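Local coordinates for suppressor protein MPT5 (Saccharomyces cerevisiae, PDB 5BZ1) that binds a UGUA-containing element in the 3'-UTR of target mRNAs through its Pumilio homology domain and so regulates their expression after transcription, at residues N308-V311 / L312-N316; L28-K31 / L32-S36; H178-C181 / V182-L186; L232-E235 / L236-L240. All coordinates share one frame; numbering follows the deposited sequence.

Contact 1. Residues N308-V311 / L312-N316; sequences NLNV and LIRDN
Asn310 and Arg314, one helical turn apart, meet at the polar side of a short helix. The contact rests on Arg314 NE, which donates to the backbone O of Asn310 at 3.1 Å with the N-H fairly straight (157°). Arg314 NH2 also approaches Asn310 OD1, which lies at the guanidinium edge near its plane, but the 2.5 Å between them is suspiciously short and its exact length doubtful. Amide and guanidinium planes stand 65° apart, so the two groups are not stacked. A bend of the arginine at chi3 (-63°) folds its head back over the turn and brings NE and NH2 over Asn310. NH1 has a weak bond to the backbone O of Ser378.

Beneath the arginine the main chain is helical: Leu312 N binds Asn308 O at 3.2 Å and Ile313 N binds Leu309 O at 3.0 Å. Branched apolar side chains suit the buried side, where Leu309 CD1 lies 4.4 Å from Ile313 CB; Leu309 also packs on helix 354-375, and Leu322 of helix 318-326 touches both. Asp315 OD2 accepts from the backbone N of Phe317 and Gly318, capping the start of that next helix. In Pumilio repeat 8 the positive charge of Arg314 is thus met by neutral oxygens, the main-chain carbonyl of Asn310 and, weakly, that of Ser378, which probably steadies the helix end as the chain turns away.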
loop_
_atom_site.group_PDB
_atom_site.type_symbol
_atom_site.label_atom_id
_atom_site.label_comp_id
_atom_site.label_asym_id
_atom_site.label_seq_id
_atom_site.Cartn_x
_atom_site.Cartn_y
_atom_site.Cartn_z
ATOM N N ASN A 308 12.177 13.732 28.808
ATOM C CA ASN A 308 11.088 12.816 29.136
ATOM C C ASN A 308 11.550 11.393 29.445
ATOM O O ASN A 308 10.755 10.456 29.382
ATOM C CB ASN A 308 10.065 12.784 27.994
ATOM C CG ASN A 308 9.408 14.128 27.763
ATOM O OD1 ASN A 308 8.438 14.482 28.435
ATOM N ND2 ASN A 308 9.934 14.886 26.809
ATOM N N LEU A 309 12.827 11.243 29.790
ATOM C CA LEU A 309 13.436 9.925 29.994
ATOM C C LEU A 309 12.712 9.083 31.043
ATOM O O LEU A 309 12.550 7.872 30.879
ATOM C CB LEU A 309 14.914 10.081 30.370
ATOM C CG LEU A 309 15.714 8.826 30.721
ATOM C CD1 LEU A 309 15.693 7.815 29.589
ATOM C CD2 LEU A 309 17.145 9.191 31.071
ATOM N N ASN A 310 12.268 9.735 32.113
ATOM C CA ASN A 310 11.624 9.045 33.224
ATOM C C ASN A 310 10.312 8.347 32.846
ATOM O O ASN A 310 9.985 7.287 33.384
ATOM C CB ASN A 310 11.370 10.021 34.368
ATOM C CG ASN A 310 11.059 9.316 35.665
ATOM O OD1 ASN A 310 11.690 8.316 36.003
ATOM N ND2 ASN A 310 10.070 9.821 36.393
ATOM N N VAL A 311 9.561 8.958 31.934
ATOM C CA VAL A 311 8.306 8.384 31.453
ATOM C C VAL A 311 8.571 7.289 30.423
ATOM O O VAL A 311 7.977 6.211 30.478
ATOM C CB VAL A 311 7.395 9.465 30.840
ATOM C CG1 VAL A 311 6.247 8.841 30.057
ATOM C CG2 VAL A 311 6.861 10.382 31.925
ATOM N N LEU A 312 9.478 7.577 29.496
ATOM C CA LEU A 312 9.778 6.683 28.380
ATOM C C LEU A 312 10.386 5.342 28.809
ATOM O O LEU A 312 9.987 4.289 28.311
ATOM C CB LEU A 312 10.698 7.389 27.380
ATOM C CG LEU A 312 10.076 8.546 26.599
ATOM C CD1 LEU A 312 11.145 9.397 25.941
ATOM C CD2 LEU A 312 9.107 8.019 25.547
ATOM N N ILE A 313 11.340 5.381 29.735
ATOM C CA ILE A 313 12.025 4.169 30.182
ATOM C C ILE A 313 11.069 3.225 30.912
ATOM O O ILE A 313 11.335 2.029 31.052
ATOM C CB ILE A 313 13.228 4.517 31.096
ATOM C CG1 ILE A 313 14.224 3.359 31.150
ATOM C CG2 ILE A 313 12.763 4.909 32.502
ATOM C CD1 ILE A 313 15.431 3.631 32.029
ATOM N N ARG A 314 9.945 3.783 31.349
ATOM C CA ARG A 314 8.992 3.096 32.209
ATOM C C ARG A 314 7.762 2.633 31.425
ATOM O O ARG A 314 6.993 1.790 31.893
ATOM C CB ARG A 314 8.561 4.060 33.313
ATOM C CG ARG A 314 8.449 3.462 34.695
ATOM C CD ARG A 314 8.380 4.574 35.738
ATOM N NE ARG A 314 9.597 5.383 35.758
ATOM C CZ ARG A 314 10.656 5.117 36.517
ATOM N NH1 ARG A 314 10.650 4.064 37.324
ATOM N NH2 ARG A 314 11.723 5.905 36.473
ATOM N N ASP A 315 7.581 3.187 30.231
ATOM C CA ASP A 315 6.368 2.942 29.457
ATOM C C ASP A 315 6.425 1.647 28.642
ATOM O O ASP A 315 7.478 1.285 28.109
ATOM C CB ASP A 315 6.077 4.133 28.544
ATOM C CG ASP A 315 4.763 3.992 27.808
ATOM O OD1 ASP A 315 3.719 4.365 28.383
ATOM O OD2 ASP A 315 4.774 3.512 26.653
ATOM N N ASN A 316 5.287 0.960 28.555
ATOM C CA ASN A 316 5.184 -0.316 27.850
ATOM C C ASN A 316 5.620 -0.252 26.387
ATOM O O ASN A 316 6.093 -1.245 25.829
ATOM C CB ASN A 316 3.748 -0.852 27.921
ATOM C CG ASN A 316 3.370 -1.340 29.304
ATOM O OD1 ASN A 316 4.213 -1.823 30.058
ATOM N ND2 ASN A 316 2.089 -1.222 29.645
#

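Contact 2. Residues L28-K31 / L32-S36. With nucleotides of chain B.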
loop_
_atom_site.group_PDB
_atom_site.type_symbol
_atom_site.label_atom_id
_atom_site.label_comp_id
_atom_site.label_asym_id
_atom_site.label_seq_id
_atom_site.Cartn_x
_atom_site.Cartn_y
_atom_site.Cartn_z
ATOM N N LEU A 28 -18.407 -26.320 -22.510
ATOM C CA LEU A 28 -17.999 -25.255 -23.423
ATOM C C LEU A 28 -16.520 -24.900 -23.253
ATOM O O LEU A 28 -15.831 -24.583 -24.226
ATOM C CB LEU A 28 -18.874 -24.017 -23.233
ATOM C CG LEU A 28 -20.359 -24.207 -23.539
ATOM C CD1 LEU A 28 -21.137 -22.924 -23.277
ATOM C CD2 LEU A 28 -20.554 -24.667 -24.976
ATOM N N GLN A 29 -16.038 -24.960 -22.014
ATOM C CA GLN A 29 -14.635 -24.697 -21.726
ATOM C C GLN A 29 -13.736 -25.762 -22.344
ATOM O O GLN A 29 -12.678 -25.449 -22.888
ATOM C CB GLN A 29 -14.406 -24.630 -20.216
ATOM C CG GLN A 29 -15.073 -23.443 -19.536
ATOM C CD GLN A 29 -15.003 -23.531 -18.028
ATOM O OE1 GLN A 29 -13.919 -23.602 -17.450
ATOM N NE2 GLN A 29 -16.163 -23.536 -17.381
ATOM N N LYS A 30 -14.163 -27.017 -22.253
ATOM C CA LYS A 30 -13.429 -28.125 -22.858
ATOM C C LYS A 30 -13.369 -27.968 -24.375
ATOM O O LYS A 30 -12.349 -28.264 -24.999
ATOM C CB LYS A 30 -14.074 -29.464 -22.488
ATOM C CG LYS A 30 -13.414 -30.669 -23.138
ATOM C CD LYS A 30 -14.086 -31.973 -22.724
ATOM C CE LYS A 30 -13.391 -33.172 -23.353
ATOM N NZ LYS A 30 -14.027 -34.460 -22.961
ATOM N N LYS A 31 -14.464 -27.495 -24.960
ATOM C CA LYS A 31 -14.529 -27.271 -26.400
ATOM C C LYS A 31 -13.577 -26.153 -26.822
ATOM O O LYS A 31 -12.922 -26.248 -27.861
ATOM C CB LYS A 31 -15.961 -26.940 -26.820
ATOM C CG LYS A 31 -16.542 -27.906 -27.836
ATOM C CD LYS A 31 -16.381 -29.344 -27.376
ATOM C CE LYS A 31 -16.886 -30.316 -28.426
ATOM N NZ LYS A 31 -16.719 -31.727 -27.984
ATOM N N LEU A 32 -13.503 -25.100 -26.008
ATOM C CA LEU A 32 -12.569 -24.001 -26.250
ATOM C C LEU A 32 -11.128 -24.492 -26.155
ATOM O O LEU A 32 -10.235 -23.955 -26.812
ATOM C CB LEU A 32 -12.799 -22.862 -25.253
ATOM C CG LEU A 32 -14.039 -21.999 -25.478
ATOM C CD1 LEU A 32 -14.297 -21.101 -24.279
ATOM C CD2 LEU A 32 -13.878 -21.163 -26.729
ATOM N N GLU A 33 -10.912 -25.520 -25.338
ATOM C CA GLU A 33 -9.588 -26.107 -25.174
ATOM C C GLU A 33 -9.307 -27.170 -26.235
ATOM O O GLU A 33 -8.228 -27.762 -26.253
ATOM C CB GLU A 33 -9.436 -26.713 -23.776
ATOM C CG GLU A 33 -9.497 -25.707 -22.630
ATOM C CD GLU A 33 -9.492 -26.384 -21.269
ATOM O OE1 GLU A 33 -9.321 -25.686 -20.248
ATOM O OE2 GLU A 33 -9.661 -27.621 -21.221
ATOM N N THR A 34 -10.283 -27.410 -27.108
ATOM C CA THR A 34 -10.141 -28.376 -28.198
ATOM C C THR A 34 -9.739 -27.656 -29.485
ATOM O O THR A 34 -10.578 -27.027 -30.132
ATOM C CB THR A 34 -11.451 -29.149 -28.442
ATOM O OG1 THR A 34 -11.936 -29.675 -27.201
ATOM C CG2 THR A 34 -11.228 -30.295 -29.431
ATOM N N PRO A 35 -8.450 -27.761 -29.860
ATOM C CA PRO A 35 -7.832 -27.026 -30.971
ATOM C C PRO A 35 -8.639 -27.087 -32.267
ATOM O O PRO A 35 -8.822 -26.055 -32.913
ATOM C CB PRO A 35 -6.491 -27.742 -31.153
ATOM C CG PRO A 35 -6.169 -28.270 -29.794
ATOM C CD PRO A 35 -7.497 -28.685 -29.218
ATOM N N SER A 36 -9.118 -28.272 -32.635
ATOM C CA SER A 36 -9.888 -28.439 -33.865
ATOM C C SER A 36 -11.185 -27.625 -33.865
ATOM O O SER A 36 -11.633 -27.162 -34.916
ATOM C CB SER A 36 -10.210 -29.917 -34.101
ATOM O OG SER A 36 -11.103 -30.411 -33.118
ATOM P P A B 10 -16.001 -23.573 -5.378
ATOM O OP1 A B 10 -16.528 -24.459 -4.310
ATOM O OP2 A B 10 -14.552 -23.591 -5.700
ATOM O "O5'" A B 10 -16.822 -23.891 -6.704
ATOM C "C5'" A B 10 -18.195 -23.529 -6.810
ATOM C "C4'" A B 10 -18.908 -24.324 -7.873
ATOM O "O4'" A B 10 -18.366 -23.981 -9.180
ATOM C "C3'" A B 10 -18.789 -25.843 -7.746
ATOM O "O3'" A B 10 -20.008 -26.447 -8.177
ATOM C "C2'" A B 10 -17.681 -26.177 -8.741
ATOM O "O2'" A B 10 -17.706 -27.502 -9.230
ATOM C "C1'" A B 10 -17.957 -25.161 -9.844
ATOM N N9 A B 10 -16.803 -24.857 -10.700
ATOM C C8 A B 10 -15.481 -24.729 -10.354
ATOM N N7 A B 10 -14.700 -24.459 -11.370
ATOM C C5 A B 10 -15.558 -24.406 -12.462
ATOM C C6 A B 10 -15.351 -24.160 -13.837
ATOM N N6 A B 10 -14.157 -23.905 -14.378
ATOM N N1 A B 10 -16.434 -24.184 -14.648
ATOM C C2 A B 10 -17.636 -24.436 -14.115
ATOM N N3 A B 10 -17.955 -24.681 -12.846
ATOM C C4 A B 10 -16.860 -24.652 -12.061
#
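Lys30 and Thr34 meet where helix 22-32 gives out: the threonine hydroxyl turns back and donates from OG1 to the backbone O of Lys30 at 2.6 Å, approaching 32° out of the carbonyl plane. With OG1 beside its own backbone N (chi1 -50°), the hydroxyl faces the last turn. Thr34 N goes to Lys31 O at 3.0 Å, coming from above that carbonyl's plane. Glu33 lays its CG 3.2 Å from Gln29 O, and its carboxylate forms a salt bridge with Lys68. On another side of the helix Leu32 is buried against Leu65 and Leu69 of helix 62-69, as befits an apolar residue between helices.

Gln29 points away from this turn, extended beyond CG, and its amide meets the adenine edge of A10 of chain B. OE1 accepts from N6 at 3.1 Å, nearly straight at 174°, and NE2 donates to N1 at 2.8 Å. Replacing it by a leucine would probably leave adenine N6 and N1 without their mates and weaken the reading of this base. An amide suits the place because it offers an acceptor beside a donor, complementary to adenine. Such edge recognition from a repeat helix is characteristic of PUF proteins, here in Pumilio repeat 1.

Contact 3. Residues H178-C181 / V182-L186. With nucleotides of chain B.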
loop_
_atom_site.group_PDB
_atom_site.type_symbol
_atom_site.label_atom_id
_atom_site.label_comp_id
_atom_site.label_asym_id
_atom_site.label_seq_id
_atom_site.Cartn_x
_atom_site.Cartn_y
_atom_site.Cartn_z
ATOM N N HIS A 178 -8.364 -3.325 4.179
ATOM C CA HIS A 178 -8.057 -3.570 2.777
ATOM C C HIS A 178 -7.485 -2.326 2.098
ATOM O O HIS A 178 -6.524 -2.416 1.330
ATOM C CB HIS A 178 -9.308 -4.045 2.028
ATOM C CG HIS A 178 -9.895 -5.306 2.572
ATOM N ND1 HIS A 178 -11.248 -5.590 2.506
ATOM C CD2 HIS A 178 -9.325 -6.366 3.187
ATOM C CE1 HIS A 178 -11.476 -6.762 3.059
ATOM N NE2 HIS A 178 -10.325 -7.259 3.484
ATOM N N GLY A 179 -8.083 -1.172 2.380
ATOM C CA GLY A 179 -7.641 0.079 1.790
ATOM C C GLY A 179 -6.178 0.400 2.025
ATOM O O GLY A 179 -5.509 0.928 1.134
ATOM N N CYS A 180 -5.679 0.089 3.218
ATOM C CA CYS A 180 -4.283 0.331 3.571
ATOM C C CYS A 180 -3.338 -0.453 2.660
ATOM O O CYS A 180 -2.280 0.033 2.262
ATOM C CB CYS A 180 -4.052 -0.064 5.029
ATOM S SG CYS A 180 -2.366 0.161 5.619
ATOM N N CYS A 181 -3.732 -1.683 2.338
ATOM C CA CYS A 181 -2.929 -2.538 1.464
ATOM C C CYS A 181 -2.952 -2.040 0.019
ATOM O O CYS A 181 -1.918 -2.002 -0.649
ATOM C CB CYS A 181 -3.419 -3.984 1.534
ATOM S SG CYS A 181 -3.184 -4.759 3.152
ATOM N N VAL A 182 -4.133 -1.653 -0.454
ATOM C CA VAL A 182 -4.287 -1.109 -1.801
ATOM C C VAL A 182 -3.428 0.142 -1.983
ATOM O O VAL A 182 -2.731 0.291 -2.993
ATOM C CB VAL A 182 -5.759 -0.756 -2.095
ATOM C CG1 VAL A 182 -5.903 -0.120 -3.468
ATOM C CG2 VAL A 182 -6.638 -1.998 -1.989
ATOM N N LEU A 183 -3.478 1.033 -0.995
ATOM C CA LEU A 183 -2.744 2.296 -1.042
ATOM C C LEU A 183 -1.236 2.073 -1.139
ATOM O O LEU A 183 -0.543 2.799 -1.852
ATOM C CB LEU A 183 -3.077 3.157 0.180
ATOM C CG LEU A 183 -2.495 4.572 0.207
ATOM C CD1 LEU A 183 -2.880 5.332 -1.050
ATOM C CD2 LEU A 183 -2.961 5.323 1.443
ATOM N N GLN A 184 -0.735 1.069 -0.423
ATOM C CA GLN A 184 0.684 0.723 -0.476
ATOM C C GLN A 184 1.080 0.188 -1.852
ATOM O O GLN A 184 2.162 0.499 -2.354
ATOM C CB GLN A 184 1.031 -0.302 0.609
ATOM C CG GLN A 184 0.962 0.252 2.031
ATOM C CD GLN A 184 1.233 -0.801 3.089
ATOM O OE1 GLN A 184 2.305 -1.407 3.120
ATOM N NE2 GLN A 184 0.260 -1.022 3.964
ATOM N N LYS A 185 0.208 -0.620 -2.453
ATOM C CA LYS A 185 0.440 -1.125 -3.806
ATOM C C LYS A 185 0.540 0.043 -4.781
ATOM O O LYS A 185 1.466 0.114 -5.589
ATOM C CB LYS A 185 -0.692 -2.056 -4.247
ATOM C CG LYS A 185 -0.904 -3.270 -3.353
ATOM C CD LYS A 185 0.334 -4.140 -3.283
ATOM C CE LYS A 185 0.139 -5.300 -2.310
ATOM N NZ LYS A 185 -0.961 -6.229 -2.703
ATOM N N LEU A 186 -0.423 0.954 -4.688
ATOM C CA LEU A 186 -0.455 2.145 -5.528
ATOM C C LEU A 186 0.822 2.973 -5.394
ATOM O O LEU A 186 1.430 3.355 -6.397
ATOM C CB LEU A 186 -1.665 3.005 -5.164
ATOM C CG LEU A 186 -1.821 4.305 -5.951
ATOM C CD1 LEU A 186 -2.198 4.018 -7.400
ATOM C CD2 LEU A 186 -2.845 5.206 -5.300
ATOM P P U B 6 -5.443 -13.356 4.496
ATOM O OP1 U B 6 -5.596 -13.734 5.927
ATOM O OP2 U B 6 -4.792 -14.307 3.547
ATOM O "O5'" U B 6 -6.874 -12.987 3.899
ATOM C "C5'" U B 6 -7.830 -12.258 4.663
ATOM C "C4'" U B 6 -8.967 -11.757 3.805
ATOM O "O4'" U B 6 -8.658 -10.420 3.323
ATOM C "C3'" U B 6 -9.279 -12.600 2.566
ATOM O "O3'" U B 6 -10.688 -12.591 2.330
ATOM C "C2'" U B 6 -8.574 -11.830 1.451
ATOM O "O2'" U B 6 -9.106 -12.041 0.158
ATOM C "C1'" U B 6 -8.766 -10.389 1.911
ATOM N N1 U B 6 -7.777 -9.442 1.373
ATOM C C2 U B 6 -8.223 -8.548 0.413
ATOM O O2 U B 6 -9.380 -8.538 0.026
ATOM N N3 U B 6 -7.274 -7.677 -0.078
ATOM C C4 U B 6 -5.944 -7.612 0.296
ATOM O O4 U B 6 -5.206 -6.776 -0.231
ATOM C C5 U B 6 -5.566 -8.571 1.297
ATOM C C6 U B 6 -6.467 -9.435 1.793
ATOM P P A B 4 -0.277 -8.136 13.538
ATOM O OP1 A B 4 -0.961 -9.403 13.885
ATOM O OP2 A B 4 1.140 -8.150 13.089
ATOM O "O5'" A B 4 -1.117 -7.391 12.412
ATOM C "C5'" A B 4 -2.477 -7.040 12.622
ATOM C "C4'" A B 4 -3.130 -6.625 11.330
ATOM O "O4'" A B 4 -2.508 -5.411 10.843
ATOM C "C3'" A B 4 -2.984 -7.603 10.177
ATOM O "O3'" A B 4 -3.916 -8.669 10.242
ATOM C "C2'" A B 4 -3.161 -6.708 8.955
ATOM O "O2'" A B 4 -4.538 -6.465 8.695
ATOM C "C1'" A B 4 -2.512 -5.401 9.431
ATOM N N9 A B 4 -1.124 -5.244 8.952
ATOM C C8 A B 4 0.022 -5.813 9.460
ATOM N N7 A B 4 1.108 -5.474 8.805
ATOM C C5 A B 4 0.659 -4.625 7.798
ATOM C C6 A B 4 1.323 -3.930 6.765
ATOM N N6 A B 4 2.642 -3.975 6.555
ATOM N N1 A B 4 0.567 -3.175 5.939
ATOM C C2 A B 4 -0.758 -3.121 6.137
ATOM N N3 A B 4 -1.494 -3.726 7.068
ATOM C C4 A B 4 -0.719 -4.476 7.877
ATOM P P U B 5 -3.561 -10.104 9.609
ATOM O OP1 U B 5 -4.657 -11.029 9.984
ATOM O OP2 U B 5 -2.154 -10.455 9.933
ATOM O "O5'" U B 5 -3.644 -9.859 8.039
ATOM C "C5'" U B 5 -4.902 -9.757 7.378
ATOM C "C4'" U B 5 -4.793 -10.099 5.912
ATOM O "O4'" U B 5 -4.060 -9.047 5.219
ATOM C "C3'" U B 5 -4.060 -11.403 5.595
ATOM O "O3'" U B 5 -4.630 -11.975 4.421
ATOM C "C2'" U B 5 -2.653 -10.914 5.269
ATOM O "O2'" U B 5 -1.874 -11.804 4.497
ATOM C "C1'" U B 5 -2.966 -9.621 4.525
ATOM N N1 U B 5 -1.854 -8.659 4.478
ATOM C C2 U B 5 -1.587 -8.068 3.252
ATOM O O2 U B 5 -2.245 -8.305 2.249
ATOM N N3 U B 5 -0.533 -7.181 3.242
ATOM C C4 U B 5 0.267 -6.844 4.317
ATOM O O4 U B 5 1.182 -6.032 4.160
ATOM C C5 U B 5 -0.072 -7.508 5.543
ATOM C C6 U B 5 -1.093 -8.374 5.587
#
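Gln184 NE2 bridges the backbone O of Cys180 and A4 of chain B through hydrogen bonds. It donates to N1 of A4 at 2.9 Å, almost straight (174°), and to Cys180 O at 3.2 Å, from 66° above that carbonyl's plane. Gln184 N reaches the same oxygen from the opposite face at 3.3 Å, so one carbonyl takes two donors from one residue. The chain extended beyond CG carries the amide to the base. A methionine in its place would probably leave adenine N1 without a donor and Cys180 O with the backbone bond alone.

Van der Waals contacts do the rest at the RNA. Cys181 SG lies 3.6 Å from N3 of U5 of chain B; cysteine is small enough to fit beside the base. The His178 ring has U6 of chain B over one face, its CD2 3.7 Å from the base C2.

Apolar packing holds the other sides of the helix: Val182 meets Ile145 of helix 141-151, and Leu183 meets Ile164 and Ile218. In this Pumilio repeat 5 helix, Gln184 therefore offers A4 one amide N-H, to N1, while the same amide also binds Cys180 O; the contacts of Cys181 and His178 with U5 and U6 probably depend more on shape.

Contact 4. Residues L232-E235 / L236-L240; sequences LLAE and LFNRL
Leu236 sits one helical turn beyond Leu232, and its side chain can be traced along the edge of that earlier turn. CB rests 3.2 Å from Leu232 O, the same carbonyl that accepts from Leu236 N at 2.8 Å. CG, set beside the backbone N (chi1 -76°), also keeps 3.2 Å from that oxygen and meets Leu232 CD1 at 3.8 Å. At the tip, CD1 comes within 4.0 Å of Leu232 CG, the two leucines crossing at a slant. Their branched ends suit a buried face: Leu232 packs on Leu222 and Leu236 on Leu223, both of helix 215-223.

This is helix 229-240, most of it in Pumilio repeat 6 and its last two residues in repeat 7, within the PUM-HD, an array of stacked helical repeats. Leu233 touches Phe260 of helix 253-273, and the Phe237 ring packs against Ile297 of helix 288-307; a large flat group suits this junction, since it also touches Phe260.

Main-chain bonds continue the turn from Phe237 N to Leu233 O and from Asn238 N to Ala234 O. Polar residues occupy the exposed side, where Glu235 and Arg239 carry opposite charges without direct contact, Glu235 OE2 standing 6.7 Å from Arg239 NE.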
loop_
_atom_site.group_PDB
_atom_site.type_symbol
_atom_site.label_atom_id
_atom_site.label_comp_id
_atom_site.label_asym_id
_atom_site.label_seq_id
_atom_site.Cartn_x
_atom_site.Cartn_y
_atom_site.Cartn_z
ATOM N N LEU A 232 9.600 15.345 3.705
ATOM C CA LEU A 232 8.800 14.533 4.623
ATOM C C LEU A 232 9.323 14.519 6.062
ATOM O O LEU A 232 8.536 14.569 7.007
ATOM C CB LEU A 232 8.645 13.100 4.100
ATOM C CG LEU A 232 7.640 12.240 4.871
ATOM C CD1 LEU A 232 6.259 12.882 4.849
ATOM C CD2 LEU A 232 7.576 10.831 4.313
ATOM N N LEU A 233 10.641 14.446 6.221
ATOM C CA LEU A 233 11.260 14.426 7.546
ATOM C C LEU A 233 10.898 15.669 8.360
ATOM O O LEU A 233 10.307 15.567 9.435
ATOM C CB LEU A 233 12.779 14.301 7.426
ATOM C CG LEU A 233 13.318 12.970 6.903
ATOM C CD1 LEU A 233 14.755 13.123 6.432
ATOM C CD2 LEU A 233 13.229 11.909 7.981
ATOM N N ALA A 234 11.251 16.837 7.836
ATOM C CA ALA A 234 10.930 18.100 8.492
ATOM C C ALA A 234 9.421 18.291 8.655
ATOM O O ALA A 234 8.958 18.745 9.700
ATOM C CB ALA A 234 11.532 19.258 7.722
ATOM N N GLU A 235 8.662 17.953 7.615
ATOM C CA GLU A 235 7.209 18.102 7.643
ATOM C C GLU A 235 6.600 17.274 8.770
ATOM O O GLU A 235 5.815 17.785 9.571
ATOM C CB GLU A 235 6.605 17.677 6.305
ATOM C CG GLU A 235 5.175 18.131 6.090
ATOM C CD GLU A 235 5.090 19.499 5.452
ATOM O OE1 GLU A 235 5.973 19.826 4.630
ATOM O OE2 GLU A 235 4.142 20.247 5.770
ATOM N N LEU A 236 6.969 15.995 8.826
ATOM C CA LEU A 236 6.517 15.116 9.899
ATOM C C LEU A 236 6.946 15.640 11.262
ATOM O O LEU A 236 6.138 15.710 12.185
ATOM C CB LEU A 236 7.045 13.692 9.715
ATOM C CG LEU A 236 6.390 12.810 8.653
ATOM C CD1 LEU A 236 6.946 11.400 8.724
ATOM C CD2 LEU A 236 4.883 12.791 8.819
ATOM N N PHE A 237 8.217 16.008 11.392
ATOM C CA PHE A 237 8.724 16.426 12.688
ATOM C C PHE A 237 8.084 17.725 13.168
ATOM O O PHE A 237 7.828 17.881 14.359
ATOM C CB PHE A 237 10.248 16.544 12.689
ATOM C CG PHE A 237 10.833 16.651 14.067
ATOM C CD1 PHE A 237 10.800 15.562 14.932
ATOM C CD2 PHE A 237 11.398 17.837 14.509
ATOM C CE1 PHE A 237 11.327 15.652 16.210
ATOM C CE2 PHE A 237 11.927 17.936 15.786
ATOM C CZ PHE A 237 11.892 16.841 16.637
ATOM N N ASN A 238 7.824 18.650 12.249
ATOM C CA ASN A 238 7.156 19.899 12.609
ATOM C C ASN A 238 5.752 19.658 13.162
ATOM O O ASN A 238 5.330 20.309 14.117
ATOM C CB ASN A 238 7.097 20.850 11.411
ATOM C CG ASN A 238 8.464 21.375 11.014
ATOM O OD1 ASN A 238 9.417 21.305 11.788
ATOM N ND2 ASN A 238 8.565 21.912 9.801
ATOM N N ARG A 239 5.039 18.710 12.561
ATOM C CA ARG A 239 3.664 18.411 12.947
ATOM C C ARG A 239 3.573 17.590 14.233
ATOM O O ARG A 239 2.542 17.600 14.909
ATOM C CB ARG A 239 2.941 17.671 11.813
ATOM C CG ARG A 239 1.744 18.423 11.241
ATOM C CD ARG A 239 0.827 17.511 10.437
ATOM N NE ARG A 239 -0.476 18.127 10.187
ATOM C CZ ARG A 239 -1.441 18.222 11.098
ATOM N NH1 ARG A 239 -1.250 17.753 12.323
ATOM N NH2 ARG A 239 -2.597 18.794 10.790
ATOM N N LEU A 240 4.655 16.895 14.577
ATOM C CA LEU A 240 4.623 15.903 15.650
ATOM C C LEU A 240 5.533 16.169 16.847
ATOM O O LEU A 240 5.313 15.598 17.913
ATOM C CB LEU A 240 4.978 14.532 15.090
ATOM C CG LEU A 240 4.086 14.054 13.958
ATOM C CD1 LEU A 240 4.680 12.804 13.349
ATOM C CD2 LEU A 240 2.676 13.815 14.472
#

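In the fold
The four contacts are short local stretches strung along one Pumilio array: contacts 3 and 4 lie within helices, while contacts 1 and 2 run from a helix end into a loop. Contacts 1 and 2 are on opposite sides of the chain's centre, their own centres about 69 Å apart. Contact 3 lies near the middle and is the most buried; the other three mix buried leucines with exposed polar residues. Contacts 2 and 3 both send a glutamine to an adenine of the RNA, one pairing through two bonds and the other through one. Contact 4, about 14 Å from the nucleic acid at its nearest atom, packs helix 229-240 against its neighbours.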